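Local coordinates for protein putative PTS system, cellobiose-specific IIA component (Streptococcus mutans, PDB 3L8R) that probably relays phosphoryl groups from HPr towards the sugar in a cellobiose-type phosphotransferase system, at the interface of chains A and B. Residues are numbered along the deposited sequence; one frame, centred on the assembly and turned at random. Chains: chain A/B, Putative PTS system, cellobiose-specific IIA component.

The interface of chains A and B. Residues chain A 104-105, 108-109; chain B 38, 42, 102, 106.
A:Glu108 meets B:Arg38 and B:His42 of the neighbouring subunit, and this polar contact anchors the patch. One carboxylate oxygen, OE1, takes two bonds. The imidazole NE2 of B:His42 donates to A:Glu108 OE1 over 2.7 Å, nearly straight and close to the plane of the ring, but it meets the oxygen from well above the carboxylate plane. B:Arg38 NE approaches A:Glu108 OE1 differently, on the syn lone pair, to form a salt bridge of 3.2 Å. The carboxylate and guanidinium planes stand almost perpendicular, 85° apart, so the pair lacks the flat, side-by-side geometry of a two-pronged bridge, and the links to OE2 are weak. An extended chain beyond CG carries the carboxylate of A:Glu108 out to both donors. The arginine, with the histidine N-H, would be expected to stabilise a negative carboxylate.

The neighbouring nitrogen on the same edge of the guanidinium turns to a hydroxyl: B:Arg38 NH2 donates, within its own plane, to A:Thr105 OG1 at 3.0 Å. That hydroxyl lies beside the backbone N (chi1 -49°), turned towards the partner chain, and also shares a hydrogen bond with B:Thr102 OG1 at 3.1 Å. B:Arg38 thus ties together acid and alcohol from successive turns of one helix. Its flat head is sandwiched near the rim, with the methyl CE of A:Met104 over one face and CD2 of B:Leu106, from its own chain, over the other.

B:Leu106 supplies the apolar side of the patch. Its CD1 packs 4.0 Å from A:Thr105 CG2 and also 4.0 Å from A:Val109 CG1, beside the polar cluster.

The chain A residues all lie within helix 91-118, from its middle towards the C-terminal end, and this helix faces helices 20-49 and 91-117 of chain B in the trimer. The centre of the contact is about 16 Å from A:His95, the predicted phosphorylation site.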
loop_
_atom_site.group_PDB
_atom_site.type_symbol
_atom_site.label_atom_id
_atom_site.label_comp_id
_atom_site.label_asym_id
_atom_site.label_seq_id
_atom_site.Cartn_x
_atom_site.Cartn_y
_atom_site.Cartn_z
ATOM N N MET A 104 -1.904 4.790 -5.684
ATOM C CA MET A 104 -2.887 5.762 -5.143
ATOM C C MET A 104 -2.444 6.362 -3.806
ATOM O O MET A 104 -2.383 7.571 -3.651
ATOM C CB MET A 104 -4.226 5.080 -4.945
ATOM C CG MET A 104 -5.287 5.922 -4.184
ATOM S SD MET A 104 -6.822 4.934 -4.129
ATOM C CE MET A 104 -6.602 4.049 -2.565
ATOM N N THR A 105 -2.132 5.505 -2.839
ATOM C CA THR A 105 -1.645 5.966 -1.564
ATOM C C THR A 105 -0.455 6.900 -1.766
ATOM O O THR A 105 -0.372 7.944 -1.115
ATOM C CB THR A 105 -1.203 4.799 -0.657
ATOM O OG1 THR A 105 -2.208 3.769 -0.614
ATOM C CG2 THR A 105 -0.932 5.299 0.741
ATOM N N GLU A 108 -1.543 10.302 -2.910
ATOM C CA GLU A 108 -2.145 10.934 -1.750
ATOM C C GLU A 108 -1.080 11.557 -0.884
ATOM O O GLU A 108 -1.191 12.726 -0.514
ATOM C CB GLU A 108 -2.948 9.937 -0.942
ATOM C CG GLU A 108 -4.305 9.634 -1.555
ATOM C CD GLU A 108 -5.099 8.592 -0.806
ATOM O OE1 GLU A 108 -5.130 8.567 0.440
ATOM O OE2 GLU A 108 -5.750 7.793 -1.460
ATOM N N VAL A 109 -0.049 10.809 -0.519
ATOM C CA VAL A 109 1.052 11.499 0.117
ATOM C C VAL A 109 1.795 12.122 -1.020
ATOM O O VAL A 109 2.134 11.471 -1.997
ATOM C CB VAL A 109 1.906 10.620 1.106
ATOM C CG1 VAL A 109 1.406 9.185 1.220
ATOM C CG2 VAL A 109 3.410 10.786 0.931
ATOM N N ARG B 38 -9.664 5.825 6.522
ATOM C CA ARG B 38 -8.985 6.607 5.505
ATOM C C ARG B 38 -9.450 8.075 5.447
ATOM O O ARG B 38 -8.620 8.974 5.351
ATOM C CB ARG B 38 -9.071 5.944 4.125
ATOM C CG ARG B 38 -7.802 6.102 3.341
ATOM C CD ARG B 38 -7.959 5.653 1.861
ATOM N NE ARG B 38 -6.709 5.822 1.092
ATOM C CZ ARG B 38 -5.733 4.906 1.033
ATOM N NH1 ARG B 38 -5.829 3.757 1.669
ATOM N NH2 ARG B 38 -4.673 5.139 0.328
ATOM N N HIS B 42 -7.724 11.585 6.234
ATOM C CA HIS B 42 -7.751 12.763 5.368
ATOM C C HIS B 42 -8.194 14.044 6.092
ATOM O O HIS B 42 -7.614 15.135 5.874
ATOM C CB HIS B 42 -8.469 12.502 4.024
ATOM C CG HIS B 42 -7.569 11.892 2.976
ATOM N ND1 HIS B 42 -6.626 12.629 2.278
ATOM C CD2 HIS B 42 -7.439 10.613 2.541
ATOM C CE1 HIS B 42 -5.973 11.836 1.444
ATOM N NE2 HIS B 42 -6.452 10.610 1.579
ATOM N N THR B 102 -2.901 -0.315 3.074
ATOM C CA THR B 102 -2.578 0.915 2.400
ATOM C C THR B 102 -3.103 2.073 3.256
ATOM O O THR B 102 -2.501 3.162 3.317
ATOM C CB THR B 102 -3.239 0.824 0.994
ATOM O OG1 THR B 102 -2.227 0.715 -0.041
ATOM C CG2 THR B 102 -4.227 1.909 0.723
ATOM N N LEU B 106 -0.899 4.842 4.958
ATOM C CA LEU B 106 -1.252 6.286 4.887
ATOM C C LEU B 106 -1.182 6.917 6.248
ATOM O O LEU B 106 -0.695 8.047 6.387
ATOM C CB LEU B 106 -2.640 6.512 4.322
ATOM C CG LEU B 106 -3.022 7.950 3.964
ATOM C CD1 LEU B 106 -2.199 8.433 2.825
ATOM C CD2 LEU B 106 -4.459 8.076 3.589
#